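PDB 2PVU: ArtJ from Geobacillus stearothermophilus, which binds the basic amino acids arginine, lysine and histidine and probably delivers them to its cognate ATP-binding cassette transporter, Art(MP)2. Local coordinates for residues G107-D112 and A222-G227; F125-V130 and T195-A200. All blocks are in the same frame, centred on the assembly; numbering follows the deposited sequence. Where two conformers were deposited one is given.

Contact 1. Residues G107-D112 and A222-G227; sequences GITITD and ASEYYG. With LYS (lysine), chain E.
The Tyr226 ring lies flat beneath the backbone of Gly107, and Thr109 reaches past the ring's edge to the carboxylate of Glu224; in this family 3 solute-binding protein Gly107, Thr109 and Tyr226 line the lysine pocket, with Glu224 behind Thr109. Gly107 CA sits over the ring face, 3.9 Å from the Tyr226 centroid and 16° off its normal, a CH-pi contact, and Gly107 O hangs over the same ring nearer the rim. That oxygen accepts a hydrogen bond from the ligand's alpha-amino group, LYS N to Gly107 O 2.8 Å. Thr109 has OG1 anti to its own carbonyl carbon (chi1 -60°), which turns the hydroxyl to the ligand and Glu224 while CG2 rests against Glu224 CB. The two side chains cross nearly at right angles. Thr109 OG1 donates to the anti lone pair of Glu224 OE1 over a short 2.5 Å and accepts from LYS N at 2.9 Å, so Glu224, also bonded to Thr157 and Gln129, is a second-shell residue placed to orient the hydroxyl. The ring's own OH goes to Asp196. Behind these side chains a single beta bridge pairs Thr109 with Tyr226: Gly227 N bonds to Ile108 O, and Ile110 N to Tyr225 O, almost straight at 172°. Ile110 then folds its CG1–CD1 arm over the opposing backbone, CG1 coming 3.7 Å from Gly227 N. On the ligand side, Thr109 N points at the lysine carboxylate and meets LYS OXT at 2.8 Å.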
# COMPACT_ATOMS: atom_id res chain seq x y z
N GLY A 107 -0.81 -2.97 -0.50
CA GLY A 107 -0.70 -1.85 0.47
C GLY A 107 -1.99 -1.04 0.38
O GLY A 107 -1.97 0.17 0.48
N ILE A 108 -3.12 -1.72 0.23
CA ILE A 108 -4.44 -1.04 0.00
C ILE A 108 -5.19 -0.70 1.26
O ILE A 108 -5.63 -1.59 1.99
CB ILE A 108 -5.40 -1.92 -0.86
CG1 ILE A 108 -4.66 -2.38 -2.13
CG2 ILE A 108 -6.72 -1.08 -1.20
CD1 ILE A 108 -5.35 -3.62 -2.85
N THR A 109 -5.40 0.59 1.48
CA THR A 109 -6.16 1.06 2.64
C THR A 109 -7.63 0.69 2.49
O THR A 109 -8.24 0.91 1.45
CB THR A 109 -6.00 2.57 2.83
OG1 THR A 109 -4.61 2.89 3.02
CG2 THR A 109 -6.81 3.08 4.02
N ILE A 110 -8.17 0.11 3.55
CA ILE A 110 -9.63 -0.12 3.61
C ILE A 110 -10.32 1.24 3.77
O ILE A 110 -10.01 1.96 4.72
CB ILE A 110 -9.97 -0.97 4.88
CG1 ILE A 110 -9.26 -2.32 4.83
CG2 ILE A 110 -11.52 -1.12 5.04
CD1 ILE A 110 -9.25 -3.12 6.17
N THR A 111 -11.27 1.60 2.90
CA THR A 111 -12.02 2.86 3.08
C THR A 111 -13.48 2.67 2.80
O THR A 111 -13.86 1.73 2.09
CB THR A 111 -11.55 4.03 2.16
OG1 THR A 111 -11.84 3.70 0.80
CG2 THR A 111 -10.06 4.28 2.34
N ASP A 112 -14.32 3.55 3.36
CA ASP A 112 -15.76 3.38 3.18
C ASP A 112 -16.14 3.49 1.72
O ASP A 112 -17.01 2.75 1.24
CB ASP A 112 -16.51 4.42 4.01
CG ASP A 112 -16.63 4.02 5.48
OD1 ASP A 112 -16.31 2.85 5.82
OD2 ASP A 112 -17.07 4.88 6.28
N ALA A 222 -4.93 10.77 9.00
CA ALA A 222 -5.69 9.74 9.72
C ALA A 222 -4.94 8.39 9.79
O ALA A 222 -4.10 8.12 8.98
CB ALA A 222 -7.01 9.52 9.00
N SER A 223 -5.29 7.57 10.78
CA SER A 223 -4.88 6.17 10.84
C SER A 223 -5.51 5.43 9.68
O SER A 223 -6.67 5.70 9.32
CB SER A 223 -5.36 5.57 12.16
OG SER A 223 -4.65 6.27 13.17
N GLU A 224 -4.75 4.52 9.09
CA GLU A 224 -5.24 3.74 7.93
C GLU A 224 -4.94 2.28 8.20
O GLU A 224 -3.90 1.98 8.80
CB GLU A 224 -4.48 4.17 6.64
CG GLU A 224 -4.90 5.57 6.18
CD GLU A 224 -4.26 6.01 4.86
OE1 GLU A 224 -4.14 5.23 3.89
OE2 GLU A 224 -3.86 7.19 4.82
N TYR A 225 -5.81 1.38 7.71
CA TYR A 225 -5.55 -0.07 7.88
C TYR A 225 -5.53 -0.72 6.52
O TYR A 225 -6.44 -0.45 5.77
CB TYR A 225 -6.66 -0.68 8.74
CG TYR A 225 -6.61 -0.12 10.14
CD1 TYR A 225 -5.86 -0.75 11.12
CD2 TYR A 225 -7.28 1.08 10.47
CE1 TYR A 225 -5.79 -0.24 12.43
CE2 TYR A 225 -7.22 1.61 11.76
CZ TYR A 225 -6.46 0.94 12.73
OH TYR A 225 -6.40 1.43 14.02
N TYR A 226 -4.53 -1.57 6.22
CA TYR A 226 -4.52 -2.24 4.91
C TYR A 226 -5.37 -3.51 4.98
O TYR A 226 -5.43 -4.16 6.04
CB TYR A 226 -3.12 -2.70 4.53
CG TYR A 226 -2.13 -1.60 4.34
CD1 TYR A 226 -2.54 -0.27 4.15
CD2 TYR A 226 -0.79 -1.91 4.27
CE1 TYR A 226 -1.57 0.75 3.96
CE2 TYR A 226 0.18 -0.93 4.04
CZ TYR A 226 -0.21 0.37 3.93
OH TYR A 226 0.81 1.29 3.73
N GLY A 227 -6.06 -3.81 3.88
CA GLY A 227 -6.80 -5.09 3.73
C GLY A 227 -6.45 -5.70 2.37
O GLY A 227 -6.05 -4.99 1.44
N LYS E . -2.48 2.81 1.08
CA LYS E . -2.74 3.87 0.05
C LYS E . -4.06 3.56 -0.67
O LYS E . -4.54 4.37 -1.45
CB LYS E . -1.61 3.90 -0.97
CG LYS E . -1.44 2.54 -1.69
CD LYS E . -0.68 2.70 -3.02
CE LYS E . -0.07 1.36 -3.42
NZ LYS E . 0.53 1.43 -4.86
OXT LYS E . -4.67 2.48 -0.48
O HOH W 1 -3.39 -4.76 0.32
O HOH W 2 -8.45 2.34 7.04

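Contact 2. Residues F125-V130 and T195-A200; sequences FEATQV and TDNAVA. With LYS (lysine), chain E; SO4 (sulfate ion), chain C.
Asn197 turns CG between its backbone N and carbonyl carbon (chi1 64°), bringing OD1 back to Thr128, while Gln129 bends at chi2 (-50°) so that its amide reaches Asp196. These groups meet at a strand-to-helix junction, where antiparallel strands 125-134 and 192-196 pair and helix 197-206 begins. Val130 and Thr195 form the hydrogen-bonded pair, with Val130 N 2.8 Å from Thr195 O; Gln129 and Asp196 form the next, non-hydrogen-bonded one. Past it, Asn197 grips Thr128 twice. Its N bonds to Thr128 O, and its OD1 accepts a hydrogen bond from Thr128 N at 3.0 Å, the donor standing well above the carbonyl plane. On the pocket side Gln129 NE2 keeps Asp196 OD1 in its own amide plane yet approaches it from above the carboxylate, the two planes being 82° apart at an N–O distance of 2.9 Å. Asp196 OD2, already paired with Tyr226, accepts a hydrogen bond from LYS N at 2.8 Å, so both carboxylate oxygens are held; the negative charge probably stabilises the ammonium group. On the sheet face carrying Val130 and Thr195, the valine methyls lie against the first helical turn: CG1 is 3.6 Å from Asn197 CB, and CG2 is equally close to Ala200 CB. Water 3 donates to Glu126 O and accepts from Asn197 ND2, its oxygen 3.0 Å from ND2.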
# COMPACT_ATOMS: atom_id res chain seq x y z
N PHE A 125 -2.52 -4.58 8.57
CA PHE A 125 -1.39 -3.62 8.79
C PHE A 125 -2.01 -2.29 9.15
O PHE A 125 -3.11 -2.00 8.71
CB PHE A 125 -0.61 -3.47 7.47
CG PHE A 125 0.84 -3.12 7.66
CD1 PHE A 125 1.77 -4.13 7.90
CD2 PHE A 125 1.27 -1.80 7.62
CE1 PHE A 125 3.15 -3.81 8.09
CE2 PHE A 125 2.64 -1.47 7.80
CZ PHE A 125 3.57 -2.50 8.04
N GLU A 126 -1.30 -1.48 9.95
CA GLU A 126 -1.77 -0.10 10.20
C GLU A 126 -0.71 0.86 9.70
O GLU A 126 0.52 0.62 9.86
CB GLU A 126 -2.09 0.19 11.68
CG GLU A 126 -2.80 1.56 11.87
CD GLU A 126 -3.07 1.95 13.33
OE1 GLU A 126 -2.69 1.20 14.24
OE2 GLU A 126 -3.69 3.02 13.57
N ALA A 127 -1.18 1.93 9.08
CA ALA A 127 -0.29 2.89 8.41
C ALA A 127 -0.85 4.31 8.52
O ALA A 127 -1.94 4.52 9.03
CB ALA A 127 -0.16 2.48 6.91
N THR A 128 -0.08 5.28 8.00
CA THR A 128 -0.58 6.63 7.90
C THR A 128 0.14 7.28 6.71
O THR A 128 1.22 6.85 6.33
CB THR A 128 -0.32 7.45 9.20
OG1 THR A 128 -0.84 8.77 9.04
CG2 THR A 128 1.18 7.54 9.51
N GLN A 129 -0.47 8.30 6.14
CA GLN A 129 0.22 9.11 5.15
C GLN A 129 1.28 9.95 5.89
O GLN A 129 1.09 10.32 7.06
CB GLN A 129 -0.74 10.06 4.42
CG GLN A 129 -1.76 9.39 3.57
CD GLN A 129 -1.12 8.36 2.62
OE1 GLN A 129 -0.45 8.71 1.63
NE2 GLN A 129 -1.33 7.12 2.93
N VAL A 130 2.35 10.27 5.17
CA VAL A 130 3.36 11.18 5.69
C VAL A 130 3.76 12.06 4.53
O VAL A 130 3.41 11.78 3.40
CB VAL A 130 4.61 10.39 6.22
CG1 VAL A 130 4.26 9.49 7.45
CG2 VAL A 130 5.20 9.58 5.13
N THR A 195 2.75 10.04 0.74
CA THR A 195 2.65 8.58 0.57
C THR A 195 2.65 7.87 1.93
O THR A 195 2.68 8.52 2.95
CB THR A 195 3.76 8.02 -0.36
OG1 THR A 195 3.42 6.67 -0.75
CG2 THR A 195 5.14 8.08 0.30
N ASP A 196 2.67 6.54 1.90
CA ASP A 196 2.49 5.75 3.13
C ASP A 196 3.76 5.74 3.95
O ASP A 196 4.86 5.70 3.38
CB ASP A 196 2.07 4.31 2.77
CG ASP A 196 0.67 4.22 2.17
OD1 ASP A 196 0.27 5.15 1.45
OD2 ASP A 196 -0.05 3.21 2.38
N ASN A 197 3.59 5.72 5.28
CA ASN A 197 4.72 5.86 6.19
C ASN A 197 5.84 4.84 5.96
O ASN A 197 7.00 5.24 5.97
CB ASN A 197 4.28 5.85 7.67
CG ASN A 197 3.66 4.53 8.08
OD1 ASN A 197 2.65 4.12 7.55
ND2 ASN A 197 4.30 3.85 9.02
N ALA A 198 5.51 3.55 5.79
CA ALA A 198 6.61 2.54 5.71
C ALA A 198 7.34 2.66 4.39
O ALA A 198 8.54 2.37 4.30
CB ALA A 198 6.06 1.10 5.90
N VAL A 199 6.62 3.12 3.35
CA VAL A 199 7.21 3.31 2.03
C VAL A 199 8.17 4.51 2.06
O VAL A 199 9.32 4.40 1.63
CB VAL A 199 6.14 3.51 0.96
CG1 VAL A 199 6.78 3.90 -0.37
CG2 VAL A 199 5.34 2.19 0.81
N ALA A 200 7.72 5.63 2.60
CA ALA A 200 8.62 6.81 2.74
C ALA A 200 9.82 6.51 3.63
O ALA A 200 10.96 6.81 3.28
CB ALA A 200 7.85 8.01 3.29
N LYS E . -2.48 2.81 1.08
CA LYS E . -2.74 3.87 0.05
C LYS E . -4.06 3.56 -0.67
O LYS E . -4.54 4.37 -1.45
CB LYS E . -1.61 3.90 -0.97
CG LYS E . -1.44 2.54 -1.69
CD LYS E . -0.68 2.70 -3.02
CE LYS E . -0.07 1.36 -3.42
NZ LYS E . 0.53 1.43 -4.86
OXT LYS E . -4.67 2.48 -0.48
S SO4 C . 1.72 -3.06 12.74
O1 SO4 C . 2.79 -3.63 11.93
O2 SO4 C . 1.41 -1.76 12.04
O3 SO4 C . 2.27 -2.90 14.11
O4 SO4 C . 0.56 -4.00 12.71
O HOH W 3 3.24 1.27 10.17

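Overall arrangement
From the N terminus, the chain leaves strand 103-104 and enters 107-112, the first half of contact 1. It then passes through helix 112-115 and strand 118-120 into strand 125-134, where contact 2 opens. After 64 more residues, 195-200 closes that loop, and only then does 222-227 close the larger one, so contact 2 nests wholly inside contact 1. Strands 125-134 and 224-231 are neighbours in the mixed sheet, joined between the contacts by Ala127 N and Glu224 O. Contact 1 ties the loop after the parallel sheet to this mixed sheet; contact 2 pairs strands 125-134 and 192-196 of that sheet and joins them to the start of helix 197-206. Both reach the bound lysine.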